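Local coordinates for protein Two-component system sensor histidine kinase (Bacteroides thetaiotaomicron, PDB 3OTT) that probably senses saccharides outside the cell through this extracellular beta-propeller and beta-sandwich region and relays the signal to a histidine kinase domain, at residues Y368-N373 and L386-D391; R374-Y379 and W420-F425; D391-R396 and F404-I409. All blocks are in the same frame, centred on the assembly; numbering follows the deposited sequence.

Contact 1. Residues Y368-N373 and L386-D391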
loop_
_atom_site.group_PDB
_atom_site.type_symbol
_atom_site.label_atom_id
_atom_site.label_comp_id
_atom_site.label_asym_id
_atom_site.label_seq_id
_atom_site.Cartn_x
_atom_site.Cartn_y
_atom_site.Cartn_z
ATOM N N TYR B 368 18.384 -3.402 -3.335
ATOM C CA TYR B 368 18.611 -2.549 -4.489
ATOM C C TYR B 368 19.009 -1.121 -4.087
ATOM O O TYR B 368 18.243 -0.165 -4.290
ATOM C CB TYR B 368 17.400 -2.553 -5.425
ATOM C CG TYR B 368 16.992 -3.931 -5.913
ATOM C CD1 TYR B 368 17.799 -4.636 -6.797
ATOM C CD2 TYR B 368 15.819 -4.547 -5.459
ATOM C CE1 TYR B 368 17.453 -5.937 -7.231
ATOM C CE2 TYR B 368 15.471 -5.848 -5.893
ATOM C CZ TYR B 368 16.293 -6.511 -6.794
ATOM O OH TYR B 368 15.982 -7.779 -7.245
ATOM N N PRO B 369 20.225 -0.960 -3.533
ATOM C CA PRO B 369 20.581 0.372 -3.039
ATOM C C PRO B 369 20.979 1.353 -4.127
ATOM O O PRO B 369 21.319 0.952 -5.226
ATOM C CB PRO B 369 21.745 0.089 -2.053
ATOM C CG PRO B 369 22.375 -1.224 -2.558
ATOM C CD PRO B 369 21.338 -1.935 -3.408
ATOM N N LEU B 370 20.856 2.642 -3.830
ATOM C CA LEU B 370 21.419 3.705 -4.632
ATOM C C LEU B 370 22.250 4.614 -3.754
ATOM O O LEU B 370 21.927 4.785 -2.582
ATOM C CB LEU B 370 20.336 4.549 -5.246
ATOM C CG LEU B 370 19.953 4.301 -6.690
ATOM C CD1 LEU B 370 19.113 5.489 -7.211
ATOM C CD2 LEU B 370 21.160 4.078 -7.512
ATOM N N SER B 371 23.300 5.196 -4.312
ATOM C CA SER B 371 24.137 6.144 -3.583
ATOM C C SER B 371 23.315 7.330 -3.023
ATOM O O SER B 371 23.718 7.871 -2.009
ATOM C CB SER B 371 25.315 6.683 -4.443
ATOM O OG SER B 371 24.810 7.176 -5.705
ATOM N N HIS B 372 22.185 7.687 -3.665
ATOM C CA HIS B 372 21.337 8.869 -3.327
ATOM C C HIS B 372 19.994 8.706 -4.012
ATOM O O HIS B 372 19.924 8.199 -5.139
ATOM C CB HIS B 372 21.943 10.192 -3.833
ATOM C CG HIS B 372 21.545 11.404 -3.044
ATOM N ND1 HIS B 372 20.306 12.008 -3.148
ATOM C CD2 HIS B 372 22.228 12.131 -2.134
ATOM C CE1 HIS B 372 20.238 13.038 -2.322
ATOM N NE2 HIS B 372 21.388 13.139 -1.694
ATOM N N ASN B 373 18.927 9.167 -3.353
ATOM C CA ASN B 373 17.589 9.071 -3.920
ATOM C C ASN B 373 17.261 10.060 -5.048
ATOM O O ASN B 373 16.384 9.786 -5.904
ATOM C CB ASN B 373 16.560 9.219 -2.790
ATOM C CG ASN B 373 16.398 7.936 -2.013
ATOM O OD1 ASN B 373 16.766 6.871 -2.490
ATOM N ND2 ASN B 373 15.880 8.025 -0.834
ATOM N N LEU B 386 23.727 2.067 -19.472
ATOM C CA LEU B 386 22.778 2.943 -18.848
ATOM C C LEU B 386 23.500 3.776 -17.742
ATOM O O LEU B 386 24.051 3.190 -16.817
ATOM C CB LEU B 386 21.675 2.084 -18.236
ATOM C CG LEU B 386 20.331 2.766 -17.886
ATOM C CD1 LEU B 386 20.411 3.501 -16.635
ATOM C CD2 LEU B 386 19.842 3.709 -18.978
ATOM N N TRP B 387 23.493 5.102 -17.866
ATOM C CA TRP B 387 24.055 5.960 -16.836
ATOM C C TRP B 387 23.002 6.844 -16.099
ATOM O O TRP B 387 22.022 7.262 -16.705
ATOM C CB TRP B 387 25.086 6.882 -17.414
ATOM C CG TRP B 387 26.285 6.153 -18.058
ATOM C CD1 TRP B 387 26.365 5.731 -19.335
ATOM C CD2 TRP B 387 27.557 5.873 -17.464
ATOM N NE1 TRP B 387 27.572 5.177 -19.580
ATOM C CE2 TRP B 387 28.339 5.255 -18.452
ATOM C CE3 TRP B 387 28.118 6.103 -16.204
ATOM C CZ2 TRP B 387 29.637 4.844 -18.224
ATOM C CZ3 TRP B 387 29.392 5.703 -15.968
ATOM C CH2 TRP B 387 30.151 5.071 -16.972
ATOM N N ILE B 388 23.205 7.126 -14.807
ATOM C CA ILE B 388 22.286 8.031 -14.125
ATOM C C ILE B 388 23.103 9.119 -13.415
ATOM O O ILE B 388 24.233 8.841 -12.923
ATOM C CB ILE B 388 21.283 7.302 -13.174
ATOM C CG1 ILE B 388 22.052 6.481 -12.162
ATOM C CG2 ILE B 388 20.269 6.318 -13.967
ATOM C CD1 ILE B 388 21.208 6.173 -10.894
ATOM N N ALA B 389 22.566 10.338 -13.396
ATOM C CA ALA B 389 23.200 11.380 -12.637
ATOM C C ALA B 389 22.332 11.600 -11.419
ATOM O O ALA B 389 21.068 11.651 -11.531
ATOM C CB ALA B 389 23.336 12.700 -13.485
ATOM N N THR B 390 22.998 11.717 -10.265
ATOM C CA THR B 390 22.311 11.881 -8.984
ATOM C C THR B 390 23.065 12.838 -8.050
ATOM O O THR B 390 24.189 13.254 -8.387
ATOM C CB THR B 390 22.156 10.522 -8.203
ATOM O OG1 THR B 390 23.360 10.213 -7.510
ATOM C CG2 THR B 390 21.683 9.338 -9.074
ATOM N N ASP B 391 22.487 13.139 -6.866
ATOM C CA ASP B 391 23.134 13.977 -5.855
ATOM C C ASP B 391 24.118 13.175 -5.039
ATOM O O ASP B 391 24.731 13.724 -4.118
ATOM C CB ASP B 391 22.111 14.675 -4.889
ATOM C CG ASP B 391 21.468 15.933 -5.498
ATOM O OD1 ASP B 391 21.843 16.324 -6.641
ATOM O OD2 ASP B 391 20.542 16.497 -4.873
#
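H372 sets its CG anti to the backbone N (chi1 -153°), and a chi2 of -76° turns the imidazole so that one face rests over D391 CB; the first torsion of D391, with CG beside the backbone N, sets only the direction of the carboxylate. D391 CB lies 3.5 Å from the centroid of the H372 ring and 6° off the ring normal, a CH-pi contact over the centre of that face. The nearest ring atoms confirm it: H372 CE1 is 3.6 Å from D391 CB, while on the same side of the ring H372 CD2 is 3.6 Å from D391 O. The carboxylate itself is steeply inclined to the imidazole, and H372 NE2 stays 4.7 Å from D391 OD2. Both polar ends look to other partners: H372 NE2 hydrogen-bonds Y75 OH of the second subunit, and D391 OD2 forms a salt bridge with R376. Next to the ring, H372 CB lies 3.9 Å from T390 OG1. That hydroxyl is hydrogen-bonded to G392 N, which closes an ST turn, and to S393 O as well. S371 OG stands 3.8 Å from T390 OG1 and bonds instead to G392 O. Earlier in strand 386-390, I388 meets L370 of the loop tip to tip, CD1 to CD2 at 4.0 Å, as a small buried apolar contact. The loop from strand 359-361 to strand 375-380 is thereby laid against the second strand of the next sheet, the blade-to-blade connection of a beta-propeller; both segments fall in a region matching the two component regulator propeller family.

Contact 2. Residues R374-Y379 and W420-F425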
loop_
_atom_site.group_PDB
_atom_site.type_symbol
_atom_site.label_atom_id
_atom_site.label_comp_id
_atom_site.label_asym_id
_atom_site.label_seq_id
_atom_site.Cartn_x
_atom_site.Cartn_y
_atom_site.Cartn_z
ATOM N N ARG B 374 17.920 11.201 -5.041
ATOM C CA ARG B 374 17.534 12.282 -5.930
ATOM C C ARG B 374 18.192 12.077 -7.311
ATOM O O ARG B 374 19.390 12.227 -7.472
ATOM C CB ARG B 374 17.871 13.638 -5.294
ATOM C CG ARG B 374 17.331 14.865 -6.015
ATOM C CD ARG B 374 17.181 16.117 -5.089
ATOM N NE ARG B 374 16.240 15.944 -3.994
ATOM C CZ ARG B 374 14.919 16.105 -4.073
ATOM N NH1 ARG B 374 14.301 16.496 -5.223
ATOM N NH2 ARG B 374 14.201 15.898 -2.988
ATOM N N ILE B 375 17.380 11.672 -8.275
ATOM C CA ILE B 375 17.800 11.339 -9.617
ATOM C C ILE B 375 17.625 12.622 -10.399
ATOM O O ILE B 375 16.586 13.319 -10.247
ATOM C CB ILE B 375 16.827 10.303 -10.243
ATOM C CG1 ILE B 375 16.663 9.055 -9.333
ATOM C CG2 ILE B 375 17.338 9.910 -11.639
ATOM C CD1 ILE B 375 17.951 8.488 -8.909
ATOM N N ARG B 376 18.621 12.959 -11.213
ATOM C CA ARG B 376 18.590 14.208 -11.992
ATOM C C ARG B 376 18.657 13.955 -13.513
ATOM O O ARG B 376 18.236 14.782 -14.290
ATOM C CB ARG B 376 19.673 15.186 -11.507
ATOM C CG ARG B 376 19.843 15.225 -9.987
ATOM C CD ARG B 376 20.476 16.442 -9.408
ATOM N NE ARG B 376 19.518 17.467 -9.497
ATOM C CZ ARG B 376 18.967 18.192 -8.522
ATOM N NH1 ARG B 376 19.276 18.100 -7.214
ATOM N NH2 ARG B 376 18.083 19.067 -8.953
ATOM N N HIS B 377 19.098 12.779 -13.929
ATOM C CA HIS B 377 19.180 12.494 -15.345
ATOM C C HIS B 377 19.462 11.031 -15.590
ATOM O O HIS B 377 20.193 10.398 -14.817
ATOM C CB HIS B 377 20.201 13.365 -16.082
ATOM C CG HIS B 377 19.978 13.417 -17.564
ATOM N ND1 HIS B 377 20.985 13.185 -18.483
ATOM C CD2 HIS B 377 18.851 13.622 -18.287
ATOM C CE1 HIS B 377 20.490 13.293 -19.708
ATOM N NE2 HIS B 377 19.197 13.567 -19.611
ATOM N N ILE B 378 18.794 10.499 -16.611
ATOM C CA ILE B 378 18.983 9.135 -17.066
ATOM C C ILE B 378 19.428 9.170 -18.554
ATOM O O ILE B 378 18.805 9.854 -19.385
ATOM C CB ILE B 378 17.681 8.308 -16.894
ATOM C CG1 ILE B 378 17.119 8.513 -15.492
ATOM C CG2 ILE B 378 17.951 6.791 -17.186
ATOM C CD1 ILE B 378 15.612 7.993 -15.318
ATOM N N TYR B 379 20.473 8.408 -18.893
ATOM C CA TYR B 379 21.080 8.444 -20.188
ATOM C C TYR B 379 21.595 7.069 -20.622
ATOM O O TYR B 379 22.210 6.312 -19.854
ATOM C CB TYR B 379 22.226 9.427 -20.136
ATOM C CG TYR B 379 23.076 9.498 -21.387
ATOM C CD1 TYR B 379 22.575 10.090 -22.558
ATOM C CD2 TYR B 379 24.356 8.998 -21.387
ATOM C CE1 TYR B 379 23.333 10.163 -23.712
ATOM C CE2 TYR B 379 25.140 9.060 -22.538
ATOM C CZ TYR B 379 24.616 9.652 -23.693
ATOM O OH TYR B 379 25.375 9.752 -24.806
ATOM N N TRP B 420 27.406 16.154 -6.804
ATOM C CA TRP B 420 26.142 16.667 -7.303
ATOM C C TRP B 420 26.126 16.743 -8.822
ATOM O O TRP B 420 26.455 17.758 -9.381
ATOM C CB TRP B 420 25.851 18.049 -6.678
ATOM C CG TRP B 420 25.700 17.994 -5.158
ATOM C CD1 TRP B 420 25.520 16.863 -4.377
ATOM C CD2 TRP B 420 25.689 19.109 -4.254
ATOM N NE1 TRP B 420 25.388 17.225 -3.064
ATOM C CE2 TRP B 420 25.475 18.590 -2.954
ATOM C CE3 TRP B 420 25.810 20.505 -4.419
ATOM C CZ2 TRP B 420 25.405 19.418 -1.806
ATOM C CZ3 TRP B 420 25.732 21.339 -3.276
ATOM C CH2 TRP B 420 25.533 20.781 -1.983
ATOM N N THR B 421 25.713 15.675 -9.475
ATOM C CA THR B 421 25.676 15.569 -10.935
ATOM C C THR B 421 24.309 15.836 -11.526
ATOM O O THR B 421 23.334 15.243 -11.066
ATOM C CB THR B 421 26.201 14.158 -11.390
ATOM O OG1 THR B 421 27.600 14.104 -11.054
ATOM C CG2 THR B 421 26.103 14.024 -12.959
ATOM N N TYR B 422 24.229 16.729 -12.530
ATOM C CA TYR B 422 22.938 17.169 -13.098
ATOM C C TYR B 422 22.670 16.592 -14.455
ATOM O O TYR B 422 21.501 16.438 -14.778
ATOM C CB TYR B 422 22.792 18.724 -13.215
ATOM C CG TYR B 422 22.403 19.319 -11.872
ATOM C CD1 TYR B 422 23.236 19.152 -10.752
ATOM C CD2 TYR B 422 21.171 19.977 -11.695
ATOM C CE1 TYR B 422 22.875 19.660 -9.479
ATOM C CE2 TYR B 422 20.803 20.488 -10.405
ATOM C CZ TYR B 422 21.664 20.321 -9.324
ATOM O OH TYR B 422 21.337 20.812 -8.084
ATOM N N TYR B 423 23.723 16.296 -15.235
ATOM C CA TYR B 423 23.539 15.879 -16.621
ATOM C C TYR B 423 24.788 15.164 -17.104
ATOM O O TYR B 423 25.933 15.452 -16.663
ATOM C CB TYR B 423 23.259 17.106 -17.525
ATOM C CG TYR B 423 22.174 16.957 -18.560
ATOM C CD1 TYR B 423 20.822 16.866 -18.178
ATOM C CD2 TYR B 423 22.477 16.925 -19.917
ATOM C CE1 TYR B 423 19.796 16.737 -19.121
ATOM C CE2 TYR B 423 21.455 16.780 -20.866
ATOM C CZ TYR B 423 20.125 16.706 -20.445
ATOM O OH TYR B 423 19.121 16.550 -21.375
ATOM N N ILE B 424 24.568 14.255 -18.036
ATOM C CA ILE B 424 25.622 13.452 -18.618
ATOM C C ILE B 424 25.300 13.119 -20.038
ATOM O O ILE B 424 24.125 12.920 -20.369
ATOM C CB ILE B 424 25.778 12.155 -17.847
ATOM C CG1 ILE B 424 26.757 11.206 -18.539
ATOM C CG2 ILE B 424 24.498 11.434 -17.798
ATOM C CD1 ILE B 424 27.353 10.214 -17.525
ATOM N N PHE B 425 26.328 13.091 -20.888
ATOM C CA PHE B 425 26.223 12.469 -22.222
ATOM C C PHE B 425 27.568 11.939 -22.653
ATOM O O PHE B 425 28.575 12.309 -22.071
ATOM C CB PHE B 425 25.618 13.438 -23.303
ATOM C CG PHE B 425 26.556 14.589 -23.722
ATOM C CD1 PHE B 425 26.434 15.872 -23.136
ATOM C CD2 PHE B 425 27.530 14.404 -24.679
ATOM C CE1 PHE B 425 27.264 16.940 -23.510
ATOM C CE2 PHE B 425 28.421 15.482 -25.080
ATOM C CZ PHE B 425 28.273 16.750 -24.484
#
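One face of the Y422 ring carries the guanidinium of R376, and one face of the Y423 ring carries the imidazole of H377. In the first pair the centres are 4.0 Å apart and the planes 20° apart, a cation-pi stack in which R376 NH2 approaches Y422 CE2 to 3.4 Å. The bend at chi3 (73°) places NE above the Y422 ring toward its rim, while R376 CD adds a CH-pi contact, 3.9 Å from the ring centroid. W420 O lies in plane at the edge of the same ring. The second pair, H377 with Y423, is a face-to-face stack with ring centroids 3.7 Å apart and planes at 17°. Y423 CE1 sits over the centre of the imidazole, 3.3 Å from H377 NE2, and I424 O lies at the imidazole edge, in its plane, 3.7 Å from H377 ND1. A third ring, Y379, has I424 O and F425 CA over one face, with F425 CA 3.8 Å from the ring centroid in a CH-pi contact; the Y379 hydroxyl is hydrogen-bonded to E426 N. Two stacks can follow at consecutive residues because both strands are bulged: R376 and H377 both face A389, and Y422 and Y423 both face S435, each a classic beta bulge. R376 NH2 also bonds Q129 O of the second subunit. Strands 375-379 and 421-425 run nearly parallel, 5.5 Å apart at closest approach, as the first strands of successive propeller blades, the former paired edge to edge with strand 386-390 and the latter with strand 431-436.

Contact 3. Residues D391-R396 and F404-I409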
loop_
_atom_site.group_PDB
_atom_site.type_symbol
_atom_site.label_atom_id
_atom_site.label_comp_id
_atom_site.label_asym_id
_atom_site.label_seq_id
_atom_site.Cartn_x
_atom_site.Cartn_y
_atom_site.Cartn_z
ATOM N N ASP B 391 22.487 13.139 -6.866
ATOM C CA ASP B 391 23.134 13.977 -5.855
ATOM C C ASP B 391 24.118 13.175 -5.039
ATOM O O ASP B 391 24.731 13.724 -4.118
ATOM C CB ASP B 391 22.111 14.675 -4.889
ATOM C CG ASP B 391 21.468 15.933 -5.498
ATOM O OD1 ASP B 391 21.843 16.324 -6.641
ATOM O OD2 ASP B 391 20.542 16.497 -4.873
ATOM N N GLY B 392 24.284 11.893 -5.399
ATOM C CA GLY B 392 25.367 11.033 -4.931
ATOM C C GLY B 392 26.240 10.548 -6.116
ATOM O O GLY B 392 26.525 9.344 -6.247
ATOM N N SER B 393 26.659 11.490 -6.961
ATOM C CA SER B 393 27.557 11.265 -8.095
ATOM C C SER B 393 26.878 10.421 -9.194
ATOM O O SER B 393 25.652 10.284 -9.192
ATOM C CB SER B 393 28.924 10.689 -7.639
ATOM O OG SER B 393 29.872 10.640 -8.723
ATOM N N ILE B 394 27.668 9.899 -10.139
ATOM C CA ILE B 394 27.159 9.187 -11.271
ATOM C C ILE B 394 27.228 7.676 -11.062
ATOM O O ILE B 394 28.104 7.166 -10.388
ATOM C CB ILE B 394 27.890 9.593 -12.564
ATOM C CG1 ILE B 394 29.407 9.360 -12.490
ATOM C CG2 ILE B 394 27.694 11.042 -12.810
ATOM C CD1 ILE B 394 30.035 9.182 -13.909
ATOM N N ASN B 395 26.275 6.962 -11.626
ATOM C CA ASN B 395 26.297 5.513 -11.561
ATOM C C ASN B 395 26.069 4.893 -12.934
ATOM O O ASN B 395 25.402 5.491 -13.788
ATOM C CB ASN B 395 25.190 5.032 -10.651
ATOM C CG ASN B 395 25.361 5.470 -9.207
ATOM O OD1 ASN B 395 25.905 4.742 -8.420
ATOM N ND2 ASN B 395 24.836 6.635 -8.853
ATOM N N ARG B 396 26.588 3.670 -13.113
ATOM C CA ARG B 396 26.376 2.896 -14.305
ATOM C C ARG B 396 25.609 1.616 -13.951
ATOM O O ARG B 396 25.958 0.957 -12.980
ATOM C CB ARG B 396 27.735 2.521 -14.912
ATOM C CG ARG B 396 27.665 1.538 -16.106
ATOM C CD ARG B 396 29.033 1.326 -16.848
ATOM N NE ARG B 396 29.969 0.530 -16.055
ATOM C CZ ARG B 396 29.849 -0.790 -15.843
ATOM N NH1 ARG B 396 28.852 -1.475 -16.379
ATOM N NH2 ARG B 396 30.722 -1.425 -15.086
ATOM N N PHE B 404 23.574 -1.013 -9.583
ATOM C CA PHE B 404 24.413 0.145 -10.001
ATOM C C PHE B 404 25.832 0.092 -9.480
ATOM O O PHE B 404 26.084 -0.445 -8.406
ATOM C CB PHE B 404 23.754 1.492 -9.627
ATOM C CG PHE B 404 22.563 1.778 -10.484
ATOM C CD1 PHE B 404 22.726 2.372 -11.756
ATOM C CD2 PHE B 404 21.327 1.333 -10.112
ATOM C CE1 PHE B 404 21.651 2.558 -12.562
ATOM C CE2 PHE B 404 20.237 1.512 -10.933
ATOM C CZ PHE B 404 20.389 2.113 -12.145
ATOM N N ILE B 405 26.755 0.625 -10.278
ATOM C CA ILE B 405 28.164 0.766 -9.910
ATOM C C ILE B 405 28.382 2.266 -9.768
ATOM O O ILE B 405 28.097 3.023 -10.698
ATOM C CB ILE B 405 29.125 0.240 -11.022
ATOM C CG1 ILE B 405 29.151 -1.273 -11.055
ATOM C CG2 ILE B 405 30.576 0.750 -10.810
ATOM C CD1 ILE B 405 28.236 -1.861 -12.023
ATOM N N HIS B 406 28.911 2.671 -8.617
ATOM C CA HIS B 406 29.072 4.046 -8.253
ATOM C C HIS B 406 30.507 4.457 -8.570
ATOM O O HIS B 406 31.431 3.622 -8.449
ATOM C CB HIS B 406 28.820 4.155 -6.750
ATOM C CG HIS B 406 29.018 5.538 -6.198
ATOM N ND1 HIS B 406 30.170 5.918 -5.551
ATOM C CD2 HIS B 406 28.211 6.625 -6.197
ATOM C CE1 HIS B 406 30.065 7.184 -5.161
ATOM N NE2 HIS B 406 28.882 7.630 -5.530
ATOM N N TYR B 407 30.669 5.714 -8.981
ATOM C CA TYR B 407 31.970 6.321 -9.264
ATOM C C TYR B 407 32.160 7.683 -8.585
ATOM O O TYR B 407 31.259 8.540 -8.598
ATOM C CB TYR B 407 32.170 6.539 -10.797
ATOM C CG TYR B 407 31.988 5.316 -11.647
ATOM C CD1 TYR B 407 33.044 4.410 -11.845
ATOM C CD2 TYR B 407 30.760 5.041 -12.243
ATOM C CE1 TYR B 407 32.889 3.278 -12.609
ATOM C CE2 TYR B 407 30.593 3.911 -13.045
ATOM C CZ TYR B 407 31.668 3.035 -13.229
ATOM O OH TYR B 407 31.480 1.894 -13.989
ATOM N N ASN B 408 33.349 7.899 -8.064
ATOM C CA ASN B 408 33.796 9.182 -7.501
ATOM C C ASN B 408 34.835 9.836 -8.477
ATOM O O ASN B 408 35.916 9.247 -8.712
ATOM C CB ASN B 408 34.560 8.949 -6.174
ATOM C CG ASN B 408 33.708 8.337 -5.062
ATOM O OD1 ASN B 408 32.650 8.890 -4.676
ATOM N ND2 ASN B 408 34.200 7.190 -4.498
ATOM N N ILE B 409 34.556 11.029 -8.960
ATOM C CA ILE B 409 35.401 11.729 -9.921
ATOM C C ILE B 409 35.787 13.114 -9.413
ATOM O O ILE B 409 34.919 13.875 -8.982
ATOM C CB ILE B 409 34.620 11.883 -11.248
ATOM C CG1 ILE B 409 34.365 10.498 -11.877
ATOM C CG2 ILE B 409 35.285 12.881 -12.188
ATOM C CD1 ILE B 409 33.255 10.524 -12.928
HETATM O O HOH W 1 33.100 -0.171 -13.607
#
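R396 runs past the edge of Y407 to its hydroxyl, and its CB already touches that ring: it lies in plane at the edge, 3.7 Å from Y407 CE2. CG and CD continue the extended chain, CD coming near Y407 OH; the bend comes at chi3 (72°), which swings NE back to the phenol. R396 NE donates to Y407 OH at 2.9 Å, with an N-H...O angle of 146° and the oxygen tilted 22° out of the guanidinium plane. At the tip, NH2 donates to a water 3.1 Å away, in plane at the guanidinium edge, and the same water is 2.7 Å from Y407 OH, so that the phenol oxygen is held by the arginine directly and through solvent. I405 CD1 lies over one guanidinium face, 4.0 Å from R396 NH2, and NH1 is bonded to Q385. Strands 393-398 and 403-410 form the antiparallel hairpin that completes the outer half of a propeller blade. R396 and I405 form a hydrogen-bonded pair: R396 N to I405 O is 2.9 Å and I405 N to R396 O 2.8 Å. N395 and H406 form the adjoining non-hydrogen-bonded pair, their side chains on the opposite face, with N395 OD1 in plane at the edge of the H406 ring. H406 NE2 makes a weak hydrogen bond to G392 O. I394, on the R396 face, crosses I409 at about a right angle, CD1 to CD1 at 3.6 Å, and L449 of helix 446-451 packs on I394 and Y407.

The three contacts gather in one propeller blade and the first strand of the next. The centres of contact 1 and contact 2 are about 9 Å apart, those of contact 1 and contact 3 about 7 Å, and those of contact 2 and contact 3 about 10 Å. D391 belongs to both contact 1 and contact 3, and the salt bridge from R376 NH1 to D391 OD2, 3.1 Å, ties contact 2 to them. Contact 1 also joins contact 3 through I388 N and N395 O at 2.9 Å, and contact 2 through A389 N and H377 O at 2.8 Å. Contacts 1 and 2 touch the second subunit; contact 3 does not. None of their residues lines the site of the bound hexatantalum dodecabromide cluster.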